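Local coordinates for PGRP-Hd - Peptidoglycan recognition protein homologue (Alvinella pompejana, PDB 3EP1) that probably recognises bacterial peptidoglycan in innate immunity, using a domain of the N-acetylmuramoyl-L-alanine amidase family, at residues R8-I14 against V63-Q67; R25-L31 against S146-R152; Y80-Q86 against S110-I116. Numbering follows the deposited sequence.

Interaction 1: residues R8-I14 against V63-Q67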
loop_
_atom_site.group_PDB
_atom_site.type_symbol
_atom_site.label_atom_id
_atom_site.label_comp_id
_atom_site.label_asym_id
_atom_site.label_seq_id
_atom_site.Cartn_x
_atom_site.Cartn_y
_atom_site.Cartn_z
ATOM N N ARG A 8 16.023 -2.361 0.687
ATOM C CA ARG A 8 17.237 -2.870 1.328
ATOM C C ARG A 8 18.499 -2.236 0.758
ATOM O O ARG A 8 19.369 -1.783 1.499
ATOM C CB ARG A 8 17.350 -4.388 1.149
ATOM C CG ARG A 8 16.302 -5.213 1.865
ATOM C CD ARG A 8 16.456 -6.692 1.524
ATOM N NE ARG A 8 17.701 -7.259 2.040
ATOM C CZ ARG A 8 17.884 -7.640 3.300
ATOM N NH1 ARG A 8 16.901 -7.518 4.179
ATOM N NH2 ARG A 8 19.046 -8.150 3.682
ATOM N N GLN A 9 18.594 -2.217 -0.564
ATOM C CA GLN A 9 19.768 -1.662 -1.216
ATOM C C GLN A 9 20.005 -0.174 -0.958
ATOM O O GLN A 9 21.132 0.298 -1.092
ATOM C CB GLN A 9 19.717 -1.923 -2.722
ATOM C CG GLN A 9 20.895 -1.316 -3.448
ATOM C CD GLN A 9 21.203 -1.965 -4.788
ATOM O OE1 GLN A 9 22.237 -1.674 -5.394
ATOM N NE2 GLN A 9 20.315 -2.843 -5.257
ATOM N N GLN A 10 18.967 0.566 -0.585
ATOM C CA GLN A 10 19.144 1.995 -0.334
ATOM C C GLN A 10 19.905 2.203 0.970
ATOM O O GLN A 10 20.552 3.234 1.148
ATOM C CB GLN A 10 17.794 2.726 -0.304
ATOM C CG GLN A 10 17.857 4.181 -0.790
ATOM C CD GLN A 10 16.567 4.636 -1.484
ATOM O OE1 GLN A 10 16.153 4.074 -2.501
ATOM N NE2 GLN A 10 15.934 5.666 -0.933
ATOM N N TRP A 11 19.832 1.244 1.891
ATOM C CA TRP A 11 20.600 1.388 3.124
ATOM C C TRP A 11 21.813 0.459 3.134
ATOM O O TRP A 11 22.375 0.179 4.187
ATOM C CB TRP A 11 19.746 1.185 4.394
ATOM C CG TRP A 11 18.898 -0.054 4.493
ATOM C CD1 TRP A 11 17.619 -0.212 4.039
ATOM C CD2 TRP A 11 19.246 -1.285 5.139
ATOM N NE1 TRP A 11 17.143 -1.458 4.370
ATOM C CE2 TRP A 11 18.120 -2.140 5.043
ATOM C CE3 TRP A 11 20.395 -1.750 5.789
ATOM C CZ2 TRP A 11 18.113 -3.436 5.574
ATOM C CZ3 TRP A 11 20.390 -3.040 6.318
ATOM C CH2 TRP A 11 19.254 -3.867 6.208
ATOM N N ALA A 12 22.216 0.014 1.942
ATOM C CA ALA A 12 23.370 -0.877 1.745
ATOM C C ALA A 12 23.282 -2.201 2.488
ATOM O O ALA A 12 24.252 -2.641 3.093
ATOM C CB ALA A 12 24.651 -0.165 2.138
ATOM N N ALA A 13 22.126 -2.846 2.424
ATOM C CA ALA A 13 21.938 -4.110 3.116
ATOM C C ALA A 13 22.735 -5.249 2.491
ATOM O O ALA A 13 22.912 -5.300 1.278
ATOM C CB ALA A 13 20.451 -4.471 3.137
ATOM N N ILE A 14 23.231 -6.149 3.336
ATOM C CA ILE A 14 23.958 -7.322 2.871
ATOM C C ILE A 14 22.879 -8.398 2.700
ATOM O O ILE A 14 21.925 -8.441 3.470
ATOM C CB ILE A 14 24.996 -7.788 3.914
ATOM C CG1 ILE A 14 26.098 -6.736 4.058
ATOM C CG2 ILE A 14 25.588 -9.129 3.505
ATOM C CD1 ILE A 14 27.114 -7.069 5.121
ATOM N N VAL A 63 19.972 1.592 10.542
ATOM C CA VAL A 63 19.367 0.363 10.061
ATOM C C VAL A 63 20.483 -0.610 9.696
ATOM O O VAL A 63 20.432 -1.790 10.032
ATOM C CB VAL A 63 18.460 0.624 8.835
ATOM C CG1 VAL A 63 17.917 -0.675 8.305
ATOM C CG2 VAL A 63 17.307 1.532 9.227
ATOM N N LYS A 64 21.502 -0.105 9.012
ATOM C CA LYS A 64 22.635 -0.944 8.630
ATOM C C LYS A 64 23.294 -1.501 9.891
ATOM O O LYS A 64 23.617 -2.681 9.968
ATOM C CB LYS A 64 23.647 -0.118 7.846
ATOM C CG LYS A 64 24.958 -0.824 7.552
ATOM C CD LYS A 64 24.844 -1.828 6.431
ATOM C CE LYS A 64 26.232 -2.127 5.868
ATOM N NZ LYS A 64 26.194 -2.978 4.663
ATOM N N ALA A 65 23.489 -0.634 10.877
ATOM C CA ALA A 65 24.099 -1.023 12.143
ATOM C C ALA A 65 23.307 -2.129 12.835
ATOM O O ALA A 65 23.879 -3.016 13.460
ATOM C CB ALA A 65 24.198 0.188 13.067
ATOM N N LEU A 66 21.984 -2.061 12.740
ATOM C CA LEU A 66 21.142 -3.065 13.368
ATOM C C LEU A 66 21.367 -4.392 12.675
ATOM O O LEU A 66 21.532 -5.424 13.326
ATOM C CB LEU A 66 19.664 -2.661 13.279
ATOM C CG LEU A 66 19.213 -1.531 14.213
ATOM C CD1 LEU A 66 17.827 -1.026 13.803
ATOM C CD2 LEU A 66 19.202 -2.042 15.646
ATOM N N GLN A 67 21.384 -4.371 11.347
ATOM C CA GLN A 67 21.599 -5.608 10.620
ATOM C C GLN A 67 22.892 -6.241 11.118
ATOM O O GLN A 67 22.900 -7.397 11.521
ATOM C CB GLN A 67 21.686 -5.363 9.110
ATOM C CG GLN A 67 21.848 -6.651 8.321
ATOM C CD GLN A 67 22.051 -6.427 6.847
ATOM O OE1 GLN A 67 22.896 -5.633 6.441
ATOM N NE2 GLN A 67 21.286 -7.140 6.030
#

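Interaction 2: residues R25-L31 against S146-R152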
loop_
_atom_site.group_PDB
_atom_site.type_symbol
_atom_site.label_atom_id
_atom_site.label_comp_id
_atom_site.label_asym_id
_atom_site.label_seq_id
_atom_site.Cartn_x
_atom_site.Cartn_y
_atom_site.Cartn_z
ATOM N N ARG A 25 -0.908 -15.044 4.595
ATOM C CA ARG A 25 -0.764 -13.676 5.055
ATOM C C ARG A 25 -0.398 -13.694 6.529
ATOM O O ARG A 25 -0.444 -14.742 7.192
ATOM C CB ARG A 25 -2.066 -12.898 4.886
ATOM C CG ARG A 25 -2.472 -12.648 3.454
ATOM C CD ARG A 25 -3.659 -13.509 3.084
ATOM N NE ARG A 25 -4.765 -13.276 4.003
ATOM C CZ ARG A 25 -6.007 -13.709 3.805
ATOM N NH1 ARG A 25 -6.300 -14.401 2.717
ATOM N NH2 ARG A 25 -6.955 -13.438 4.692
ATOM N N ALA A 26 -0.023 -12.530 7.036
ATOM C CA ALA A 26 0.330 -12.403 8.435
ATOM C C ALA A 26 -0.936 -11.870 9.064
ATOM O O ALA A 26 -1.575 -10.974 8.511
ATOM C CB ALA A 26 1.476 -11.416 8.608
ATOM N N ASP A 27 -1.320 -12.436 10.201
ATOM C CA ASP A 27 -2.522 -11.994 10.861
ATOM C C ASP A 27 -2.226 -11.115 12.061
ATOM O O ASP A 27 -3.143 -10.638 12.722
ATOM C CB ASP A 27 -3.395 -13.199 11.240
ATOM C CG ASP A 27 -2.682 -14.193 12.136
ATOM O OD1 ASP A 27 -1.520 -14.545 11.860
ATOM O OD2 ASP A 27 -3.302 -14.641 13.115
ATOM N N GLU A 28 -0.946 -10.885 12.339
ATOM C CA GLU A 28 -0.587 -10.014 13.455
ATOM C C GLU A 28 0.721 -9.239 13.273
ATOM O O GLU A 28 1.680 -9.725 12.678
ATOM C CB GLU A 28 -0.581 -10.801 14.776
ATOM C CG GLU A 28 0.308 -12.030 14.814
ATOM C CD GLU A 28 -0.078 -12.966 15.948
ATOM O OE1 GLU A 28 0.581 -14.011 16.130
ATOM O OE2 GLU A 28 -1.055 -12.647 16.656
ATOM N N ILE A 29 0.735 -8.011 13.777
ATOM C CA ILE A 29 1.904 -7.144 13.684
ATOM C C ILE A 29 2.512 -6.926 15.067
ATOM O O ILE A 29 1.843 -6.426 15.972
ATOM C CB ILE A 29 1.539 -5.756 13.098
ATOM C CG1 ILE A 29 1.075 -5.884 11.644
ATOM C CG2 ILE A 29 2.740 -4.836 13.173
ATOM C CD1 ILE A 29 -0.269 -6.543 11.452
ATOM N N PHE A 30 3.774 -7.298 15.232
ATOM C CA PHE A 30 4.446 -7.122 16.516
ATOM C C PHE A 30 5.296 -5.863 16.517
ATOM O O PHE A 30 6.179 -5.708 15.678
ATOM C CB PHE A 30 5.315 -8.344 16.832
ATOM C CG PHE A 30 4.522 -9.578 17.136
ATOM C CD1 PHE A 30 3.693 -9.626 18.258
ATOM C CD2 PHE A 30 4.567 -10.678 16.288
ATOM C CE1 PHE A 30 2.917 -10.749 18.526
ATOM C CE2 PHE A 30 3.792 -11.811 16.547
ATOM C CZ PHE A 30 2.966 -11.844 17.668
ATOM N N LEU A 31 5.025 -4.971 17.470
ATOM C CA LEU A 31 5.751 -3.708 17.586
ATOM C C LEU A 31 6.881 -3.730 18.606
ATOM O O LEU A 31 6.673 -4.059 19.776
ATOM C CB LEU A 31 4.788 -2.569 17.936
ATOM C CG LEU A 31 4.127 -1.793 16.791
ATOM C CD1 LEU A 31 3.288 -0.666 17.370
ATOM C CD2 LEU A 31 5.185 -1.210 15.867
ATOM N N SER A 146 -3.735 -9.863 6.950
ATOM C CA SER A 146 -5.163 -10.178 6.945
ATOM C C SER A 146 -5.975 -8.920 7.255
ATOM O O SER A 146 -5.435 -7.952 7.787
ATOM C CB SER A 146 -5.474 -11.270 7.967
ATOM O OG SER A 146 -5.130 -10.848 9.270
ATOM N N SER A 147 -7.268 -8.943 6.934
ATOM C CA SER A 147 -8.139 -7.786 7.144
ATOM C C SER A 147 -8.401 -7.383 8.592
ATOM O O SER A 147 -8.866 -6.273 8.853
ATOM C CB SER A 147 -9.482 -7.980 6.407
ATOM O OG SER A 147 -10.175 -9.159 6.799
ATOM N N GLY A 148 -8.103 -8.265 9.537
ATOM C CA GLY A 148 -8.331 -7.926 10.930
ATOM C C GLY A 148 -7.073 -7.955 11.780
ATOM O O GLY A 148 -7.150 -7.808 12.998
ATOM N N ALA A 149 -5.923 -8.143 11.132
ATOM C CA ALA A 149 -4.627 -8.201 11.814
ATOM C C ALA A 149 -4.558 -7.298 13.035
ATOM O O ALA A 149 -4.887 -6.118 12.963
ATOM C CB ALA A 149 -3.505 -7.834 10.831
ATOM N N ARG A 150 -4.127 -7.852 14.163
ATOM C CA ARG A 150 -4.020 -7.070 15.387
ATOM C C ARG A 150 -2.599 -6.558 15.635
ATOM O O ARG A 150 -1.621 -7.295 15.486
ATOM C CB ARG A 150 -4.468 -7.901 16.595
ATOM C CG ARG A 150 -5.922 -8.327 16.556
ATOM C CD ARG A 150 -6.300 -9.166 17.770
ATOM N NE ARG A 150 -6.265 -8.413 19.026
ATOM C CZ ARG A 150 -6.610 -8.921 20.208
ATOM N NH1 ARG A 150 -7.020 -10.184 20.294
ATOM N NH2 ARG A 150 -6.544 -8.177 21.308
ATOM N N LEU A 151 -2.499 -5.290 16.013
ATOM C CA LEU A 151 -1.216 -4.679 16.320
ATOM C C LEU A 151 -0.934 -5.049 17.779
ATOM O O LEU A 151 -1.565 -4.513 18.702
ATOM C CB LEU A 151 -1.316 -3.167 16.158
ATOM C CG LEU A 151 -0.028 -2.352 16.241
ATOM C CD1 LEU A 151 0.918 -2.783 15.148
ATOM C CD2 LEU A 151 -0.348 -0.877 16.105
ATOM N N ARG A 152 0.002 -5.972 17.977
ATOM C CA ARG A 152 0.354 -6.456 19.306
ATOM C C ARG A 152 1.666 -5.906 19.874
ATOM O O ARG A 152 2.655 -5.788 19.160
ATOM C CB ARG A 152 0.460 -7.983 19.284
ATOM C CG ARG A 152 -0.787 -8.734 18.861
ATOM C CD ARG A 152 -0.499 -10.242 18.921
ATOM N NE ARG A 152 -1.688 -11.077 18.794
ATOM C CZ ARG A 152 -2.767 -10.961 19.563
ATOM N NH1 ARG A 152 -2.809 -10.037 20.514
ATOM N NH2 ARG A 152 -3.798 -11.777 19.391
#

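Interaction 3: residues Y80-Q86 against S110-I116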
loop_
_atom_site.group_PDB
_atom_site.type_symbol
_atom_site.label_atom_id
_atom_site.label_comp_id
_atom_site.label_asym_id
_atom_site.label_seq_id
_atom_site.Cartn_x
_atom_site.Cartn_y
_atom_site.Cartn_z
ATOM N N TYR A 80 13.739 -7.512 11.874
ATOM C CA TYR A 80 12.415 -7.075 11.480
ATOM C C TYR A 80 12.079 -7.062 9.997
ATOM O O TYR A 80 12.961 -7.022 9.145
ATOM C CB TYR A 80 12.174 -5.697 12.082
ATOM C CG TYR A 80 12.600 -5.613 13.533
ATOM C CD1 TYR A 80 13.871 -5.156 13.880
ATOM C CD2 TYR A 80 11.740 -6.007 14.558
ATOM C CE1 TYR A 80 14.275 -5.088 15.216
ATOM C CE2 TYR A 80 12.139 -5.947 15.897
ATOM C CZ TYR A 80 13.404 -5.483 16.218
ATOM O OH TYR A 80 13.792 -5.399 17.536
ATOM N N ASN A 81 10.781 -7.107 9.709
ATOM C CA ASN A 81 10.262 -7.077 8.341
ATOM C C ASN A 81 10.306 -5.648 7.806
ATOM O O ASN A 81 10.475 -5.433 6.608
ATOM C CB ASN A 81 8.814 -7.571 8.314
ATOM C CG ASN A 81 8.698 -9.048 8.593
ATOM O OD1 ASN A 81 8.881 -9.872 7.699
ATOM N ND2 ASN A 81 8.405 -9.396 9.838
ATOM N N PHE A 82 10.131 -4.689 8.714
ATOM C CA PHE A 82 10.144 -3.266 8.396
ATOM C C PHE A 82 10.562 -2.457 9.617
ATOM O O PHE A 82 10.460 -2.926 10.746
ATOM C CB PHE A 82 8.754 -2.774 7.975
ATOM C CG PHE A 82 8.243 -3.384 6.704
ATOM C CD1 PHE A 82 7.389 -4.479 6.738
ATOM C CD2 PHE A 82 8.625 -2.867 5.471
ATOM C CE1 PHE A 82 6.926 -5.052 5.566
ATOM C CE2 PHE A 82 8.170 -3.430 4.294
ATOM C CZ PHE A 82 7.317 -4.529 4.342
ATOM N N LEU A 83 11.016 -1.231 9.381
ATOM C CA LEU A 83 11.418 -0.335 10.455
ATOM C C LEU A 83 10.924 1.059 10.077
ATOM O O LEU A 83 10.892 1.409 8.904
ATOM C CB LEU A 83 12.940 -0.334 10.633
ATOM C CG LEU A 83 13.650 -1.667 10.890
ATOM C CD1 LEU A 83 13.928 -2.360 9.566
ATOM C CD2 LEU A 83 14.958 -1.421 11.627
ATOM N N ILE A 84 10.552 1.852 11.075
ATOM C CA ILE A 84 10.014 3.190 10.844
ATOM C C ILE A 84 10.689 4.224 11.749
ATOM O O ILE A 84 10.804 4.000 12.951
ATOM C CB ILE A 84 8.484 3.188 11.129
ATOM C CG1 ILE A 84 7.820 2.035 10.361
ATOM C CG2 ILE A 84 7.872 4.534 10.775
ATOM C CD1 ILE A 84 6.329 1.874 10.602
ATOM N N ASP A 85 11.150 5.341 11.186
ATOM C CA ASP A 85 11.786 6.368 12.011
ATOM C C ASP A 85 10.788 7.452 12.413
ATOM O O ASP A 85 9.650 7.460 11.953
ATOM C CB ASP A 85 13.016 6.994 11.318
ATOM C CG ASP A 85 12.671 7.767 10.055
ATOM O OD1 ASP A 85 11.513 8.214 9.901
ATOM O OD2 ASP A 85 13.584 7.948 9.220
ATOM N N GLN A 86 11.228 8.373 13.261
ATOM C CA GLN A 86 10.359 9.429 13.777
ATOM C C GLN A 86 9.851 10.469 12.781
ATOM O O GLN A 86 8.953 11.261 13.099
ATOM C CB GLN A 86 11.050 10.083 14.976
ATOM C CG GLN A 86 11.358 9.040 16.058
ATOM C CD GLN A 86 12.083 9.597 17.263
ATOM O OE1 GLN A 86 13.107 10.264 17.126
ATOM N NE2 GLN A 86 11.562 9.317 18.459
ATOM N N SER A 110 3.452 -13.604 11.200
ATOM C CA SER A 110 3.297 -12.215 11.599
ATOM C C SER A 110 4.349 -11.345 10.939
ATOM O O SER A 110 5.247 -11.833 10.256
ATOM C CB SER A 110 3.450 -12.083 13.104
ATOM O OG SER A 110 4.801 -12.334 13.450
ATOM N N ILE A 111 4.225 -10.046 11.177
ATOM C CA ILE A 111 5.146 -9.055 10.655
ATOM C C ILE A 111 5.764 -8.303 11.837
ATOM O O ILE A 111 5.059 -7.822 12.721
ATOM C CB ILE A 111 4.409 -8.067 9.730
ATOM C CG1 ILE A 111 4.063 -8.762 8.420
ATOM C CG2 ILE A 111 5.263 -6.843 9.471
ATOM C CD1 ILE A 111 5.272 -9.149 7.612
ATOM N N GLY A 112 7.084 -8.234 11.859
ATOM C CA GLY A 112 7.760 -7.541 12.934
ATOM C C GLY A 112 8.152 -6.158 12.466
ATOM O O GLY A 112 8.824 -6.010 11.453
ATOM N N VAL A 113 7.712 -5.145 13.196
ATOM C CA VAL A 113 8.023 -3.773 12.849
ATOM C C VAL A 113 8.760 -3.112 14.004
ATOM O O VAL A 113 8.277 -3.092 15.127
ATOM C CB VAL A 113 6.751 -2.952 12.555
ATOM C CG1 VAL A 113 7.136 -1.532 12.178
ATOM C CG2 VAL A 113 5.945 -3.587 11.437
ATOM N N ALA A 114 9.937 -2.581 13.723
ATOM C CA ALA A 114 10.717 -1.902 14.747
ATOM C C ALA A 114 10.511 -0.406 14.587
ATOM O O ALA A 114 10.518 0.102 13.464
ATOM C CB ALA A 114 12.191 -2.231 14.597
ATOM N N VAL A 115 10.299 0.290 15.703
ATOM C CA VAL A 115 10.137 1.741 15.673
ATOM C C VAL A 115 11.419 2.323 16.265
ATOM O O VAL A 115 11.794 2.039 17.407
ATOM C CB VAL A 115 8.876 2.204 16.457
ATOM C CG1 VAL A 115 7.634 1.708 15.737
ATOM C CG2 VAL A 115 8.903 1.691 17.890
ATOM N N ILE A 116 12.096 3.131 15.461
ATOM C CA ILE A 116 13.375 3.696 15.840
ATOM C C ILE A 116 13.354 4.792 16.892
ATOM O O ILE A 116 13.034 5.937 16.605
ATOM C CB ILE A 116 14.114 4.182 14.580
ATOM C CG1 ILE A 116 14.134 3.051 13.540
ATOM C CG2 ILE A 116 15.524 4.595 14.936
ATOM C CD1 ILE A 116 14.801 3.392 12.219
#

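Interaction 1: residues R8-I14 against V63-Q67
Lys-64 NZ donates a short hydrogen bond, 2.5 Å, to the backbone carbonyl Ala-12 O, so the lysine, whose CA-to-CB bond points sideways, bends its end back to the loop. One helical turn on, the side-chain amide of Gln-67 reads both polar groups of a single residue: Ile-14 N donates to Gln-67 OE1 at 3.2 Å with an almost linear angle of 177°, and Gln-67 NE2 donates to Ile-14 O at 2.9 Å and 132°. Ile-14 O also takes a weak bond from Arg-8 NH2 (2.9 Å, 127°), which fastens the two ends of the 8-14 segment together; Arg-8 NH1 meanwhile pairs with Asp-77 and Gly-93. Packing centres on Trp-11. Val-63 CG1 stands 3.5 Å from the centroid of the Trp-11 six-membered ring, 13° off the normal, a CH-pi contact over the face, while Trp-11 CE3 lies 3.7 Å from Lys-64 CA. The indole NE1 is held by the carbonyl of Glu-92. The contact thus lays the loop of residues 11-14, which follows the 3-10 turn 8-10, against one side of helix 59-72, with Glu-92, at the end of strand 90-92, and the loop residue Asp-77 completing the junction.

Interaction 2: residues R25-L31 against S146-R152
Arg-25 opens the contact loosely, its NH2 lying 4.2 Å from Ser-146 CB. Ala-26 O accepts Ser-146 N at 2.9 Å and 160°, before a type I turn from Ser-146 to Ala-149 swings the second segment round a corner. Asp-27 O picks it up again, accepting Arg-150 N at 3.3 Å and touching Ala-149 CA at 3.0 Å. The parallel bridges start with Glu-28 opposite Arg-150; Glu-28 also forms a salt bridge, its OE2 sitting 2.7 Å from Arg-152 NE (155° at the hydrogen), while its OE1 meets Arg-106. Ile-29 bonds both ways, from its N to Arg-150 O at 3.0 Å and from Arg-152 N to its O at 2.8 Å, the alternation expected of parallel strands, whose short axes here are inclined by 17° and approach to 4.5 Å. Its side chain packs through CD1 on Ala-149 CB (3.5 Å) and CG2 on Leu-151 CD1 (3.4 Å). Phe-30 CE1 rests 3.5 Å from Arg-152 CD. Leu-31 N ends the ladder on Arg-152 O at 3.0 Å, and Leu-31 CG approaches Leu-151 CD1 to 3.7 Å. The two faces therefore differ: that of Ile-29 and Leu-151 is apolar and continues to Leu-145 and, in helix 160-167, Leu-166, whereas on that of Glu-28, Phe-30 and Arg-152 the Glu-28 carboxylate pairs with two arginines, Arg-152 and Arg-106, and the Phe-30 ring packs on aliphatic Arg-152 CD.

Interaction 3: residues Y80-Q86 against S110-I116
Three residues, Ile-116, Ala-114 and Ile-84, lose the most area here (91, 77 and 69 Å²), and they also carry the parallel ladder. Ala-114 N donates to Phe-82 O, Ile-84 N to Ala-114 O, and Ile-116 N to Ile-84 O, each at 3.0 Å and at 163°, 153° and 171°. The short strand axes approach to 4.7 Å at 26°. Ala-114 is gripped through its methyl: CB stands 3.4 Å from the centroid of the Tyr-80 ring, 11° off the normal, a CH-pi contact, and 4.0 Å from Leu-83 CG on the same face. Ile-84 points to the opposite face, where its CD1 meets Val-113 CG1 at 3.8 Å. Ile-116 leans back toward the first segment, its CD1 4.1 Å from Asp-85 CB and 4.5 Å from Leu-83 CB. At the other end Gly-112 O accepts two successive amides, Asn-81 N, just before the strand, at 2.8 Å and, weakly, Phe-82 N, where the bridges begin, at 3.3 Å. The pair forms the middle of the mixed sheet: strand 90-92 runs antiparallel on the far side of 82-84, and strand 26-33 flanks 110-115. Helix 126-141 packs against the face of Phe-82, Ile-84 and Val-113 through Leu-128, Ala-131 and Leu-135, while helix 59-72 meets the other face, with Leu-66 on Leu-83 and Thr-59 on Ile-116.

Interaction 3 sits at the centre of the chain, and the centres of interactions 1 and 2 each lie about 13 Å from it, on opposite sides and about 25 Å from one another. Strand 26-33 joins interactions 2 and 3: Phe-30 N is 2.9 Å from Ile-111 O and Phe-30 O is 3.0 Å from Val-113 N, both probable hydrogen bonds. Helix 59-72 joins interactions 1 and 3 by packing, with Leu-66 CD1 3.6 Å from Leu-83 CD2. Phe-30 of interaction 2 and Tyr-80 and Ser-110 of interaction 3 all touch His-102, on the sheet side where relatives hold their peptidoglycan groove; a comparable site here is an inference.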